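Local coordinates for thymocyte nuclear protein 1 (Leishmania major, PDB 2AR1) that is of unknown function but carries an EVE domain of the PUA clan, which suggests binding of a modified base in nucleic acid, at residues D18-L23 against V61-L66; H130-R135 against A160-M165. One frame throughout, in Å; residues are numbered along the deposited sequence.

In the fold
Both interactions lie within the EVE domain and meet at the C-terminal helix 156-169. Interaction 1 joins two neighbouring parallel strands, 21-26 and 64-69, of the mixed sheet. Interaction 2 packs the end of the short helix 129-132 and the turn after it against helix 156-169. Their centres are about 17 Å apart, yet they touch directly. Leu66 of interaction 1 packs its CD1 3.7 Å from CD1 of Ile162 in interaction 2, and its CD2 lies 3.9 Å from CD1 of Leu163. Ile162 thus touches Leu66 of the sheet and Leu132 of segment 130-135.

Interaction 1 of 2, residues D18-L23 against V61-L66; sequences DIHYWL and VGDKVL
Tyr21, Trp22 and Leu23 pair in parallel with Lys64, Val65 and Leu66, joining strands 21-26 and 64-69 inside the mixed sheet. Lys64 N donates to His20 O at 2.8 Å. Trp22 N bonds to Lys64 O, less straight at 136°, and Leu66 N bonds to Trp22 O. Just before the strands, the Asp63 carboxylate bridges to the other segment. Its OD1 takes the backbone N of His20 at 2.9 Å, and its OD2 takes the indole NE1 of Trp22 at 3.0 Å. Both donors come from above the carboxylate plane, while OD2 lies in the plane of the indole. This pairing belongs to the central sheet of the EVE domain, a PUA-like fold. Asp63 CB also lies at the indole edge, in its plane. Ser60 N also donates to Asp63 OD2, so this buried oxygen has two N-H partners. On the face of Tyr21, Lys64 and Leu66, Tyr21 CD2 meets Lys64 CB at 3.9 Å. Helix 156-169 touches this face through Tyr159 and Ile162. From the loop before the strand, Ile19 CG2 meets Lys64 CG at 3.8 Å. Ile19 CD1 lies 3.5 Å from O of Gly62, whose positive phi (92°) would press a CB against the preceding carbonyl oxygen.

Interaction 2 of 2, residues H130-R135 against A160-M165; sequences HELKSR and AYILRM
Leu132, Arg135 and Glu131 pack on Ile162, Tyr161 and Met165, joining the end of helix 129-132 and its following turn to the C-terminal helix 156-169 of the EVE domain. The tight part is built round Leu132, Ile162 and the Met165 methyl. Leu132 CD2 sits 3.9 Å from Ile162 CG1, the two side chains crossing at about a right angle. Leu127 of strand 113-128 touches both residues and Met165. The Met165 methyl CE, turned by a bend at chi3 (72°), reaches both Glu131 and Arg135. It lies 3.6 Å from Glu131 O and 3.8 Å from Arg135 CG, and stands over one face of the guanidinium, toward its rim. Arg135 CG also meets Tyr161 CE1 at 3.6 Å, with the guanidinium and ring planes nearly perpendicular (89°). The outer part is polar and less closely packed. Within its segment, Arg135 NH1 and NH2 both reach Glu131 OE1, in a salt bridge with NH1 at 3.0 Å, and NH1 donates to Ser134 O. These bonds lie near the guanidinium plane and should limit its rotation. Toward helix 156-169 a water makes the polar link, accepting from Arg135 NE at 2.9 Å and hydrogen-bonding to Tyr161 OH at 2.9 Å.

Interaction 1 of 2, residues D18-L23 against V61-L66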
ATOM      1  N   ASP A  18      -7.367   4.683 -17.322  1.00 21.13           N
ATOM      2  CA  ASP A  18      -7.801   5.530 -16.236  1.00 23.04           C
ATOM      3  C   ASP A  18      -6.946   5.219 -15.008  1.00 21.41           C
ATOM      4  O   ASP A  18      -6.578   4.071 -14.839  1.00 21.10           O
ATOM      5  CB  ASP A  18      -9.250   5.212 -15.842  1.00 20.85           C
ATOM      6  CG  ASP A  18     -10.250   5.696 -16.896  1.00 24.49           C
ATOM      7  OD1 ASP A  18      -9.959   6.734 -17.530  1.00 29.87           O
ATOM      8  OD2 ASP A  18     -11.325   5.051 -17.011  1.00 26.12           O
ATOM      9  N   ILE A  19      -6.593   6.264 -14.250  1.00 22.44           N
ATOM     10  CA  ILE A  19      -5.793   6.151 -13.051  1.00 20.33           C
ATOM     11  C   ILE A  19      -6.699   5.536 -11.983  1.00 21.28           C
ATOM     12  O   ILE A  19      -7.817   5.944 -11.830  1.00 21.33           O
ATOM     13  CB  ILE A  19      -5.319   7.592 -12.575  1.00 21.76           C
ATOM     14  CG1 ILE A  19      -4.366   8.294 -13.583  1.00 19.99           C
ATOM     15  CG2 ILE A  19      -4.671   7.577 -11.205  1.00 19.56           C
ATOM     16  CD1 ILE A  19      -3.154   7.571 -13.776  1.00 23.77           C
ATOM     17  N   HIS A  20      -6.200   4.522 -11.288  1.00 17.83           N
ATOM     18  CA  HIS A  20      -6.891   3.880 -10.163  1.00 19.61           C
ATOM     19  C   HIS A  20      -6.167   4.096  -8.840  1.00 18.00           C
ATOM     20  O   HIS A  20      -5.039   4.622  -8.802  1.00 19.40           O
ATOM     21  CB  HIS A  20      -7.130   2.428 -10.476  1.00 17.97           C
ATOM     22  CG  HIS A  20      -7.927   2.246 -11.720  1.00 24.37           C
ATOM     23  ND1 HIS A  20      -9.168   2.819 -11.900  1.00 22.75           N
ATOM     24  CD2 HIS A  20      -7.582   1.707 -12.913  1.00 25.01           C
ATOM     25  CE1 HIS A  20      -9.590   2.562 -13.136  1.00 24.21           C
ATOM     26  NE2 HIS A  20      -8.641   1.901 -13.774  1.00 29.14           N
ATOM     27  N   TYR A  21      -6.804   3.723  -7.751  1.00 16.25           N
ATOM     28  CA  TYR A  21      -6.351   4.146  -6.434  1.00 15.24           C
ATOM     29  C   TYR A  21      -6.300   2.955  -5.551  1.00 16.41           C
ATOM     30  O   TYR A  21      -7.211   2.075  -5.630  1.00 14.77           O
ATOM     31  CB  TYR A  21      -7.312   5.203  -5.788  1.00 16.39           C
ATOM     32  CG  TYR A  21      -7.680   6.282  -6.833  1.00 16.33           C
ATOM     33  CD1 TYR A  21      -8.760   6.128  -7.663  1.00 13.77           C
ATOM     34  CD2 TYR A  21      -6.981   7.513  -6.914  1.00 16.27           C
ATOM     35  CE1 TYR A  21      -9.146   7.063  -8.609  1.00 10.81           C
ATOM     36  CE2 TYR A  21      -7.362   8.424  -7.822  1.00 18.71           C
ATOM     37  CZ  TYR A  21      -8.413   8.233  -8.703  1.00 12.26           C
ATOM     38  OH  TYR A  21      -8.734   9.201  -9.669  1.00 16.20           O
ATOM     39  N   TRP A  22      -5.328   2.933  -4.647  1.00 17.54           N
ATOM     40  CA  TRP A  22      -5.108   1.783  -3.725  1.00 16.93           C
ATOM     41  C   TRP A  22      -4.571   2.219  -2.393  1.00 16.48           C
ATOM     42  O   TRP A  22      -4.007   3.317  -2.267  1.00 19.15           O
ATOM     43  CB  TRP A  22      -4.071   0.833  -4.329  1.00 19.61           C
ATOM     44  CG  TRP A  22      -4.383   0.443  -5.769  1.00 15.28           C
ATOM     45  CD1 TRP A  22      -3.983   1.098  -6.892  1.00 14.60           C
ATOM     46  CD2 TRP A  22      -5.162  -0.692  -6.228  1.00 16.09           C
ATOM     47  NE1 TRP A  22      -4.446   0.436  -8.023  1.00 16.83           N
ATOM     48  CE2 TRP A  22      -5.163  -0.661  -7.628  1.00 17.95           C
ATOM     49  CE3 TRP A  22      -5.827  -1.737  -5.565  1.00 17.45           C
ATOM     50  CZ2 TRP A  22      -5.823  -1.598  -8.381  1.00 17.44           C
ATOM     51  CZ3 TRP A  22      -6.458  -2.652  -6.294  1.00 14.39           C
ATOM     52  CH2 TRP A  22      -6.456  -2.604  -7.707  1.00 14.72           C
ATOM     53  N   LEU A  23      -4.701   1.294  -1.452  1.00 18.13           N
ATOM     54  CA  LEU A  23      -4.049   1.484  -0.181  1.00 15.91           C
ATOM     55  C   LEU A  23      -3.099   0.303   0.072  1.00 17.08           C
ATOM     56  O   LEU A  23      -3.526  -0.885   0.011  1.00 18.40           O
ATOM     57  CB  LEU A  23      -5.126   1.612   0.920  1.00 16.79           C
ATOM     58  CG  LEU A  23      -4.719   1.808   2.356  1.00 17.80           C
ATOM     59  CD1 LEU A  23      -5.753   2.538   3.202  1.00 21.87           C
ATOM     60  CD2 LEU A  23      -4.266   0.543   3.091  1.00 20.22           C
ATOM     61  N   VAL A  61       0.557   1.145 -14.080  1.00 14.37           N
ATOM     62  CA  VAL A  61       1.559   2.218 -13.888  1.00 15.72           C
ATOM     63  C   VAL A  61       0.786   3.513 -13.795  1.00 16.90           C
ATOM     64  O   VAL A  61      -0.168   3.727 -14.521  1.00 15.92           O
ATOM     65  CB  VAL A  61       2.654   2.213 -14.982  1.00 13.94           C
ATOM     66  CG1 VAL A  61       3.651   3.396 -14.825  1.00 13.78           C
ATOM     67  CG2 VAL A  61       3.408   0.916 -14.977  1.00 12.14           C
ATOM     68  N   GLY A  62       1.197   4.365 -12.856  1.00 17.74           N
ATOM     69  CA  GLY A  62       0.521   5.639 -12.640  1.00 19.63           C
ATOM     70  C   GLY A  62      -0.582   5.597 -11.607  1.00 17.09           C
ATOM     71  O   GLY A  62      -1.058   6.639 -11.111  1.00 18.69           O
ATOM     72  N   ASP A  63      -1.063   4.399 -11.276  1.00 17.03           N
ATOM     73  CA  ASP A  63      -1.989   4.315 -10.152  1.00 17.46           C
ATOM     74  C   ASP A  63      -1.515   4.937  -8.791  1.00 19.66           C
ATOM     75  O   ASP A  63      -0.317   4.890  -8.401  1.00 17.68           O
ATOM     76  CB  ASP A  63      -2.375   2.844  -9.917  1.00 19.58           C
ATOM     77  CG  ASP A  63      -3.378   2.301 -10.903  1.00 16.53           C
ATOM     78  OD1 ASP A  63      -3.845   2.989 -11.861  1.00 17.87           O
ATOM     79  OD2 ASP A  63      -3.628   1.071 -10.803  1.00 19.49           O
ATOM     80  N   LYS A  64      -2.484   5.512  -8.108  1.00 16.21           N
ATOM     81  CA  LYS A  64      -2.166   6.324  -6.903  1.00 18.96           C
ATOM     82  C   LYS A  64      -2.243   5.397  -5.730  1.00 18.52           C
ATOM     83  O   LYS A  64      -3.088   4.501  -5.695  1.00 18.26           O
ATOM     84  CB  LYS A  64      -3.126   7.515  -6.810  1.00 22.13           C
ATOM     85  CG  LYS A  64      -3.053   8.545  -7.878  1.00 30.34           C
ATOM     86  CD  LYS A  64      -1.646   9.074  -7.993  1.00 32.60           C
ATOM     87  CE  LYS A  64      -1.507  10.537  -8.347  1.00 42.73           C
ATOM     88  NZ  LYS A  64      -0.216  11.021  -7.744  1.00 44.01           N
ATOM     89  N   VAL A  65      -1.439   5.649  -4.690  1.00 15.70           N
ATOM     90  CA  VAL A  65      -1.332   4.784  -3.543  1.00 16.32           C
ATOM     91  C   VAL A  65      -1.320   5.588  -2.234  1.00 17.93           C
ATOM     92  O   VAL A  65      -0.488   6.494  -2.086  1.00 18.58           O
ATOM     93  CB  VAL A  65      -0.021   3.985  -3.634  1.00 17.36           C
ATOM     94  CG1 VAL A  65       0.262   3.307  -2.335  1.00 17.97           C
ATOM     95  CG2 VAL A  65      -0.091   2.971  -4.681  1.00 17.27           C
ATOM     96  N   LEU A  66      -2.222   5.262  -1.324  1.00 15.72           N
ATOM     97  CA  LEU A  66      -2.200   5.685   0.139  1.00 15.00           C
ATOM     98  C   LEU A  66      -1.233   4.784   0.829  1.00 16.66           C
ATOM     99  O   LEU A  66      -1.394   3.569   0.844  1.00 18.09           O
ATOM    100  CB  LEU A  66      -3.577   5.635   0.757  1.00 16.25           C
ATOM    101  CG  LEU A  66      -4.636   6.452   0.050  1.00 17.49           C
ATOM    102  CD1 LEU A  66      -6.038   6.167   0.517  1.00 18.39           C
ATOM    103  CD2 LEU A  66      -4.306   7.917   0.101  1.00 19.03           C
TER

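Interaction 2 of 2, residues H130-R135 against A160-M165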
ATOM      1  N   HIS A 130      -8.553   6.491  13.518  1.00 17.84           N
ATOM      2  CA  HIS A 130      -9.755   7.002  14.252  1.00 19.36           C
ATOM      3  C   HIS A 130     -10.474   8.031  13.354  1.00 21.78           C
ATOM      4  O   HIS A 130     -11.690   7.953  13.145  1.00 20.13           O
ATOM      5  CB  HIS A 130      -9.349   7.667  15.559  1.00 21.44           C
ATOM      6  CG  HIS A 130     -10.467   8.444  16.181  1.00 23.99           C
ATOM      7  ND1 HIS A 130     -11.475   7.846  16.916  1.00 34.51           N
ATOM      8  CD2 HIS A 130     -10.763   9.763  16.145  1.00 31.79           C
ATOM      9  CE1 HIS A 130     -12.320   8.771  17.347  1.00 33.35           C
ATOM     10  NE2 HIS A 130     -11.893   9.947  16.917  1.00 36.82           N
ATOM     11  N   GLU A 131      -9.725   8.967  12.749  1.00 19.41           N
ATOM     12  CA  GLU A 131     -10.367   9.939  11.889  1.00 17.17           C
ATOM     13  C   GLU A 131     -10.928   9.299  10.644  1.00 17.63           C
ATOM     14  O   GLU A 131     -11.944   9.787  10.143  1.00 20.47           O
ATOM     15  CB  GLU A 131      -9.469  11.106  11.504  1.00 20.46           C
ATOM     16  CG  GLU A 131      -9.139  12.045  12.638  1.00 28.10           C
ATOM     17  CD  GLU A 131     -10.375  12.461  13.481  1.00 34.64           C
ATOM     18  OE1 GLU A 131     -11.431  12.866  12.922  1.00 39.48           O
ATOM     19  OE2 GLU A 131     -10.300  12.408  14.727  1.00 43.61           O
ATOM     20  N   LEU A 132     -10.256   8.260  10.131  1.00 16.21           N
ATOM     21  CA  LEU A 132     -10.718   7.660   8.870  1.00 17.72           C
ATOM     22  C   LEU A 132     -12.100   7.035   9.134  1.00 19.75           C
ATOM     23  O   LEU A 132     -12.954   7.010   8.225  1.00 19.74           O
ATOM     24  CB  LEU A 132      -9.773   6.605   8.327  1.00 18.83           C
ATOM     25  CG  LEU A 132      -8.405   7.151   7.859  1.00 19.75           C
ATOM     26  CD1 LEU A 132      -7.413   6.017   7.663  1.00 18.29           C
ATOM     27  CD2 LEU A 132      -8.456   8.072   6.620  1.00 19.80           C
ATOM     28  N   LYS A 133     -12.244   6.502  10.322  1.00 18.92           N
ATOM     29  CA  LYS A 133     -13.521   5.846  10.736  1.00 18.93           C
ATOM     30  C   LYS A 133     -14.647   6.826  11.184  1.00 19.92           C
ATOM     31  O   LYS A 133     -15.725   6.412  11.629  1.00 17.46           O
ATOM     32  CB  LYS A 133     -13.276   4.811  11.871  1.00 20.72           C
ATOM     33  CG  LYS A 133     -12.577   3.556  11.375  1.00 25.00           C
ATOM     34  CD  LYS A 133     -12.718   2.407  12.345  1.00 24.52           C
ATOM     35  CE  LYS A 133     -11.923   1.178  11.971  1.00 23.64           C
ATOM     36  NZ  LYS A 133     -11.970   0.039  12.893  1.00 27.04           N
ATOM     37  N   SER A 134     -14.352   8.121  11.109  1.00 18.18           N
ATOM     38  CA  SER A 134     -15.244   9.178  11.560  1.00 14.98           C
ATOM     39  C   SER A 134     -15.627  10.093  10.372  1.00 14.13           C
ATOM     40  O   SER A 134     -15.898  11.285  10.537  1.00 16.05           O
ATOM     41  CB  SER A 134     -14.519  10.000  12.666  1.00 18.24           C
ATOM     42  OG  SER A 134     -14.193   9.187  13.754  1.00 19.42           O
ATOM     43  N   ARG A 135     -15.702   9.532   9.163  1.00 14.64           N
ATOM     44  CA  ARG A 135     -16.171  10.307   8.014  1.00 15.48           C
ATOM     45  C   ARG A 135     -17.163   9.445   7.262  1.00 16.16           C
ATOM     46  O   ARG A 135     -16.886   8.307   6.915  1.00 15.63           O
ATOM     47  CB  ARG A 135     -15.051  10.727   7.082  1.00 17.17           C
ATOM     48  CG  ARG A 135     -13.983  11.597   7.788  1.00 17.77           C
ATOM     49  CD  ARG A 135     -14.590  12.937   8.120  1.00 19.19           C
ATOM     50  NE  ARG A 135     -13.541  13.812   8.640  1.00 19.24           N
ATOM     51  CZ  ARG A 135     -13.044  13.741   9.871  1.00 18.84           C
ATOM     52  NH1 ARG A 135     -13.491  12.892  10.774  1.00 21.75           N
ATOM     53  NH2 ARG A 135     -12.021  14.566  10.188  1.00 17.51           N
ATOM     54  N   ALA A 160     -10.063  10.971  -2.779  1.00 18.51           N
ATOM     55  CA  ALA A 160     -10.283  12.449  -2.789  1.00 19.95           C
ATOM     56  C   ALA A 160     -10.493  12.936  -1.334  1.00 19.33           C
ATOM     57  O   ALA A 160      -9.918  13.943  -0.918  1.00 17.33           O
ATOM     58  CB  ALA A 160     -11.524  12.723  -3.546  1.00 22.21           C
ATOM     59  N   TYR A 161     -11.373  12.246  -0.608  1.00 16.46           N
ATOM     60  CA  TYR A 161     -11.750  12.668   0.762  1.00 16.51           C
ATOM     61  C   TYR A 161     -10.548  12.639   1.720  1.00 15.24           C
ATOM     62  O   TYR A 161     -10.273  13.593   2.531  1.00 16.28           O
ATOM     63  CB  TYR A 161     -12.956  11.856   1.198  1.00 16.84           C
ATOM     64  CG  TYR A 161     -13.638  12.641   2.306  1.00 16.00           C
ATOM     65  CD1 TYR A 161     -13.206  12.574   3.654  1.00 19.15           C
ATOM     66  CD2 TYR A 161     -14.655  13.577   1.990  1.00 13.80           C
ATOM     67  CE1 TYR A 161     -13.816  13.294   4.622  1.00 14.37           C
ATOM     68  CE2 TYR A 161     -15.290  14.317   2.955  1.00 16.87           C
ATOM     69  CZ  TYR A 161     -14.869  14.223   4.300  1.00 12.21           C
ATOM     70  OH  TYR A 161     -15.374  14.982   5.382  1.00 15.92           O
ATOM     71  N   ILE A 162      -9.735  11.597   1.561  1.00 17.21           N
ATOM     72  CA  ILE A 162      -8.533  11.390   2.384  1.00 17.76           C
ATOM     73  C   ILE A 162      -7.496  12.476   2.141  1.00 16.90           C
ATOM     74  O   ILE A 162      -6.980  13.000   3.111  1.00 16.36           O
ATOM     75  CB  ILE A 162      -8.001   9.941   2.278  1.00 19.52           C
ATOM     76  CG1 ILE A 162      -9.028   9.018   2.871  1.00 15.51           C
ATOM     77  CG2 ILE A 162      -6.600   9.764   2.793  1.00 18.71           C
ATOM     78  CD1 ILE A 162      -8.790   7.457   2.699  1.00 18.41           C
ATOM     79  N   LEU A 163      -7.266  12.851   0.912  1.00 14.51           N
ATOM     80  CA  LEU A 163      -6.341  13.916   0.560  1.00 13.91           C
ATOM     81  C   LEU A 163      -6.888  15.221   1.119  1.00 13.81           C
ATOM     82  O   LEU A 163      -6.129  16.026   1.663  1.00 13.19           O
ATOM     83  CB  LEU A 163      -6.055  13.950  -0.935  1.00 14.22           C
ATOM     84  CG  LEU A 163      -4.885  12.997  -1.308  1.00 14.15           C
ATOM     85  CD1 LEU A 163      -5.096  11.569  -1.152  1.00 12.14           C
ATOM     86  CD2 LEU A 163      -4.549  13.267  -2.731  1.00 18.66           C
ATOM     87  N   ARG A 164      -8.191  15.444   1.069  1.00 15.42           N
ATOM     88  CA  ARG A 164      -8.843  16.619   1.664  1.00 15.26           C
ATOM     89  C   ARG A 164      -8.585  16.676   3.157  1.00 15.22           C
ATOM     90  O   ARG A 164      -8.343  17.704   3.743  1.00 13.59           O
ATOM     91  CB  ARG A 164     -10.338  16.616   1.338  1.00 15.17           C
ATOM     92  CG  ARG A 164     -11.183  17.327   2.324  1.00 17.78           C
ATOM     93  CD  ARG A 164     -12.686  16.997   2.294  1.00 19.95           C
ATOM     94  NE  ARG A 164     -13.358  17.777   3.333  1.00 21.70           N
ATOM     95  CZ  ARG A 164     -14.648  18.102   3.379  1.00 20.05           C
ATOM     96  NH1 ARG A 164     -15.452  17.739   2.419  1.00 22.49           N
ATOM     97  NH2 ARG A 164     -15.100  18.879   4.374  1.00 16.49           N
ATOM     98  N   MET A 165      -8.759  15.549   3.810  1.00 14.76           N
ATOM     99  CA  MET A 165      -8.467  15.454   5.249  1.00 15.69           C
ATOM    100  C   MET A 165      -7.017  15.824   5.643  1.00 14.47           C
ATOM    101  O   MET A 165      -6.770  16.463   6.685  1.00 13.77           O
ATOM    102  CB  MET A 165      -8.793  14.072   5.764  1.00 19.54           C
ATOM    103  CG  MET A 165     -10.266  13.799   5.782  1.00 19.08           C
ATOM    104  SD  MET A 165     -10.622  12.026   6.118  1.00 17.69           S
ATOM    105  CE  MET A 165     -10.229  11.898   7.723  1.00 16.98           C
TER
HETATM  106  O   HOH W   1     -13.177  16.127   6.876  1.00 25.19           O